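Local coordinates for penicillin-binding protein 1A (Mycobacterium tuberculosis, PDB 5CXW), which polymerises and cross-links cell-wall peptidoglycan, the piece described here being its penicillin-sensitive transpeptidase domain, which joins the peptide subunits, at residues K51-Q56 with M60-V65; R43-A48 with V74-G79. One frame throughout, in Å; residues are numbered along the deposited sequence.

Overall arrangement
Both contacts pack helix 39-53 onto the antiparallel sheet of the transpeptidase domain. Interaction 2 joins the middle of the helix to edge strand 74-78, and interaction 1 joins its last turn and the following bend to the start of the neighbouring strand 60-67. Their centres are 11 Å apart. The two strands are consecutive in the chain and pair directly: a probable hydrogen bond runs from Y78 N to V64 O (2.8 Å), and the Y78 ring brings CE2 to 3.4 Å from A62 O. Neither contact takes part in the penicillin V pocket or includes S97, the nucleophile inferred by similarity; both lie away from the active site, where helix 39-53 packs on the sheet.

Interaction 1. Residues K51-Q56 with M60-V65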
# COMPACT_ATOMS: atom_id res chain seq x y z
N LYS A 51 13.82 -5.91 14.32
CA LYS A 51 13.28 -6.92 15.16
C LYS A 51 12.83 -8.13 14.35
O LYS A 51 13.22 -9.25 14.64
CB LYS A 51 12.11 -6.38 15.98
CG LYS A 51 11.33 -7.44 16.74
CD LYS A 51 10.41 -6.83 17.78
CE LYS A 51 9.70 -7.93 18.51
NZ LYS A 51 8.66 -7.30 19.36
N TYR A 52 11.99 -7.90 13.35
CA TYR A 52 11.35 -8.99 12.63
C TYR A 52 12.22 -9.64 11.55
O TYR A 52 11.96 -10.78 11.17
CB TYR A 52 9.97 -8.56 12.14
CG TYR A 52 9.07 -8.39 13.33
CD1 TYR A 52 8.67 -9.48 14.08
CD2 TYR A 52 8.64 -7.12 13.76
CE1 TYR A 52 7.90 -9.32 15.23
CE2 TYR A 52 7.86 -6.98 14.87
CZ TYR A 52 7.49 -8.07 15.61
OH TYR A 52 6.72 -7.97 16.74
N LEU A 53 13.27 -8.97 11.08
CA LEU A 53 14.24 -9.61 10.15
C LEU A 53 15.44 -10.20 10.88
O LEU A 53 16.28 -10.84 10.25
CB LEU A 53 14.73 -8.62 9.10
CG LEU A 53 13.90 -8.68 7.80
CD1 LEU A 53 12.41 -8.55 8.02
CD2 LEU A 53 14.46 -7.65 6.83
N ASP A 54 15.50 -10.03 12.21
CA ASP A 54 16.60 -10.59 12.99
C ASP A 54 16.57 -12.11 12.94
O ASP A 54 15.53 -12.73 13.11
CB ASP A 54 16.57 -10.10 14.44
CG ASP A 54 17.80 -10.42 15.19
OD1 ASP A 54 18.93 -10.21 14.69
OD2 ASP A 54 17.65 -10.85 16.33
N GLY A 55 17.72 -12.67 12.59
CA GLY A 55 17.92 -14.10 12.56
C GLY A 55 17.34 -14.74 11.32
O GLY A 55 17.28 -15.98 11.25
N GLN A 56 16.82 -13.91 10.39
CA GLN A 56 16.28 -14.43 9.15
C GLN A 56 17.38 -14.49 8.09
O GLN A 56 18.50 -14.04 8.29
CB GLN A 56 15.08 -13.58 8.67
CG GLN A 56 13.94 -13.48 9.67
CD GLN A 56 13.23 -14.79 9.95
OE1 GLN A 56 13.32 -15.73 9.23
NE2 GLN A 56 12.49 -14.83 11.00
N MET A 60 16.94 -11.69 2.93
CA MET A 60 15.62 -11.09 3.14
C MET A 60 15.73 -9.58 3.20
O MET A 60 16.70 -9.01 3.75
CB MET A 60 15.02 -11.61 4.44
CG MET A 60 13.56 -11.28 4.58
SD MET A 60 12.76 -12.14 5.92
CE MET A 60 12.98 -13.86 5.41
N ARG A 61 14.73 -8.92 2.63
CA ARG A 61 14.66 -7.46 2.62
C ARG A 61 13.28 -7.02 3.03
O ARG A 61 12.29 -7.77 2.92
CB ARG A 61 14.98 -6.93 1.23
CG ARG A 61 16.41 -7.26 0.74
CD ARG A 61 17.41 -6.36 1.44
NE ARG A 61 18.76 -6.62 0.95
CZ ARG A 61 19.55 -7.61 1.34
NH1 ARG A 61 19.14 -8.52 2.27
NH2 ARG A 61 20.76 -7.72 0.80
N ALA A 62 13.19 -5.78 3.52
CA ALA A 62 11.89 -5.15 3.81
C ALA A 62 11.86 -3.71 3.35
O ALA A 62 12.91 -3.08 3.18
CB ALA A 62 11.56 -5.23 5.31
N ALA A 63 10.67 -3.18 3.13
CA ALA A 63 10.49 -1.77 2.91
C ALA A 63 9.22 -1.30 3.62
O ALA A 63 8.22 -2.05 3.65
CB ALA A 63 10.39 -1.48 1.42
N VAL A 64 9.28 -0.08 4.19
CA VAL A 64 8.16 0.50 4.94
C VAL A 64 8.02 1.96 4.56
O VAL A 64 9.00 2.72 4.56
CB VAL A 64 8.42 0.47 6.45
CG1 VAL A 64 7.22 0.97 7.23
CG2 VAL A 64 8.79 -0.92 6.94
N VAL A 65 6.83 2.38 4.19
CA VAL A 65 6.53 3.80 3.96
C VAL A 65 5.26 4.18 4.70
O VAL A 65 4.25 3.47 4.58
CB VAL A 65 6.37 4.10 2.47
CG1 VAL A 65 6.10 5.60 2.26
CG2 VAL A 65 7.61 3.69 1.72
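R61 NH1 is held by two backbone carbonyls, M60 O at 2.9 Å and P58 O, beside the place where L53 meets the same M60 carbonyl. The contact lies where, in the penicillin-binding transpeptidase fold, helix 39-53 connects to strand 60-67 of the antiparallel sheet. M60 O lies almost exactly in the guanidinium plane, yet NH1 stands 59° out of the carbonyl plane, so the bond does not follow a lone pair. An arginine suits this spot because its long chain, leaving the strand on the side away from the helix, can fold back to the backbone.

The connection begins with a type II beta turn from L53 to Q56, closed by Q56 N to L53 O at 3.1 Å. G55 occupies its third position with a positive phi of 79°, easily adopted without a side chain.

No hydrogen bond joins the two segments; apolar groups do the work. M60 CG is anti to the backbone N (chi1 -168°), which, with chi2 also extended, lays the thioether alongside L53 and Q56, and SD then comes 3.9 Å from Q56 CB. The methionine also runs obliquely past L53, whose CG is 4.1 Å from SD. A flexible, polarisable methionine can lie against both L53 and the Q56 methylene, and I338 and L343 add to its buried surroundings. Q56 lends its aliphatic root to the sulfur, while its OE1 accepts a weak hydrogen bond from A333 N. L53 reaches farther along the strand: one methyl, CD2, sits over the backbone, 4.0 Å from A62 N, and it meets the small A62 side chain at CB, 4.1 Å away.

Interaction 2. Residues R43-A48 with V74-G79; sequences RAAEKA and VRAYYG
A45 and A76 meet methyl to methyl, CB to CB at 4.3 Å, and this is the apolar side-chain pair of the contact. Both side chains start out toward the opposing segment, and because each is a single carbon the helix and strand backbones come close, with CA of A45 only 6.8 Å from CA of A76. Beside this pair, E46 and Y78 form a second touch through carbon. The methylene CG of E46 rests 4.2 Å from Y78 CD1, so the glutamate contributes its hydrocarbon part here. Y78 leaves the strand with CG anti to its backbone N (chi1 179°), which brings CD1 of the ring beside the E46 methylene.

No hydrogen bond crosses between the two segments, and the polar ends look to other residues. E46 OE2 accepts from Q42 NE2, and Q42 OE1 in turn accepts from Y77 N, so one amide from the preceding helical turn links glutamate and strand. The Y78 hydroxyl is hydrogen-bonded to D81 OD2. Each is amphipathic: E46 packs with its methylene and Y78 with its ring, while their oxygens keep these polar partners.

Backbone bonds shape both sides. The helix is regular, with K47 N to R43 O at 2.9 Å. The strand instead carries a classic beta bulge, R75 and A76 both facing S66 of strand 60-67. The result is a helix set close, through one alanine, A45, to the outermost strand of the five-stranded antiparallel sheet, the helix-on-sheet layering of the transpeptidase and serine beta-lactamase fold.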
# COMPACT_ATOMS: atom_id res chain seq x y z
N ARG A 43 11.76 5.94 13.87
CA ARG A 43 12.36 5.02 14.84
C ARG A 43 11.54 3.72 14.99
O ARG A 43 12.11 2.61 15.08
CB ARG A 43 12.57 5.71 16.21
CG ARG A 43 13.70 6.79 16.21
CD ARG A 43 14.08 7.37 17.60
NE ARG A 43 12.99 6.99 18.47
CZ ARG A 43 11.94 7.74 18.84
NH1 ARG A 43 10.94 7.12 19.53
NH2 ARG A 43 11.91 9.11 18.60
N ALA A 44 10.22 3.86 14.99
CA ALA A 44 9.32 2.68 15.13
C ALA A 44 9.48 1.77 13.92
O ALA A 44 9.58 0.52 14.08
CB ALA A 44 7.85 3.09 15.29
N ALA A 45 9.58 2.34 12.73
CA ALA A 45 9.73 1.52 11.51
C ALA A 45 11.06 0.80 11.52
O ALA A 45 11.11 -0.41 11.22
CB ALA A 45 9.64 2.36 10.24
N GLU A 46 12.15 1.53 11.81
CA GLU A 46 13.49 0.96 11.84
C GLU A 46 13.62 -0.16 12.88
O GLU A 46 14.19 -1.25 12.59
CB GLU A 46 14.56 2.05 12.02
CG GLU A 46 14.67 2.96 10.81
CD GLU A 46 15.79 4.00 10.86
OE1 GLU A 46 16.76 3.81 11.63
OE2 GLU A 46 15.75 4.99 10.10
N LYS A 47 13.09 0.09 14.06
CA LYS A 47 13.05 -0.92 15.11
C LYS A 47 12.28 -2.19 14.72
O LYS A 47 12.71 -3.33 15.05
CB LYS A 47 12.46 -0.34 16.38
CG LYS A 47 12.49 -1.32 17.52
CD LYS A 47 11.90 -0.72 18.82
CE LYS A 47 11.50 -1.84 19.83
NZ LYS A 47 10.96 -3.17 19.32
N ALA A 48 11.13 -1.99 14.08
CA ALA A 48 10.28 -3.10 13.69
C ALA A 48 10.99 -3.96 12.64
O ALA A 48 11.01 -5.20 12.75
CB ALA A 48 9.00 -2.60 13.12
N VAL A 74 5.49 12.38 3.98
CA VAL A 74 6.12 11.13 4.32
C VAL A 74 6.66 11.19 5.74
O VAL A 74 7.61 11.94 6.06
CB VAL A 74 7.19 10.71 3.30
CG1 VAL A 74 7.86 9.37 3.80
CG2 VAL A 74 6.66 10.60 1.89
N ARG A 75 6.08 10.38 6.62
CA ARG A 75 6.42 10.34 8.02
C ARG A 75 7.47 9.31 8.40
O ARG A 75 8.16 9.47 9.43
CB ARG A 75 5.19 10.11 8.89
CG ARG A 75 4.11 11.16 8.71
CD ARG A 75 4.67 12.53 9.02
NE ARG A 75 3.59 13.53 9.07
CZ ARG A 75 3.77 14.85 8.85
NH1 ARG A 75 4.98 15.38 8.58
NH2 ARG A 75 2.72 15.69 8.92
N ALA A 76 7.51 8.20 7.67
CA ALA A 76 8.50 7.18 7.91
C ALA A 76 8.83 6.54 6.57
O ALA A 76 7.96 6.37 5.73
CB ALA A 76 7.96 6.10 8.85
N TYR A 77 10.08 6.19 6.40
CA TYR A 77 10.58 5.68 5.11
C TYR A 77 11.82 4.84 5.35
O TYR A 77 12.90 5.36 5.75
CB TYR A 77 10.94 6.87 4.19
CG TYR A 77 11.28 6.52 2.76
CD1 TYR A 77 10.28 6.41 1.81
CD2 TYR A 77 12.61 6.28 2.37
CE1 TYR A 77 10.57 6.12 0.49
CE2 TYR A 77 12.90 5.99 1.06
CZ TYR A 77 11.87 5.91 0.12
OH TYR A 77 12.18 5.63 -1.15
N TYR A 78 11.64 3.52 5.16
CA TYR A 78 12.68 2.58 5.25
C TYR A 78 12.76 1.88 3.90
O TYR A 78 11.85 1.11 3.54
CB TYR A 78 12.39 1.57 6.38
CG TYR A 78 13.52 0.53 6.47
CD1 TYR A 78 14.69 0.76 7.20
CD2 TYR A 78 13.45 -0.65 5.74
CE1 TYR A 78 15.72 -0.19 7.23
CE2 TYR A 78 14.45 -1.58 5.76
CZ TYR A 78 15.58 -1.36 6.50
OH TYR A 78 16.57 -2.33 6.49
N GLY A 79 13.83 2.11 3.16
CA GLY A 79 14.05 1.36 1.90
C GLY A 79 15.19 0.36 1.94
O GLY A 79 15.47 -0.28 0.94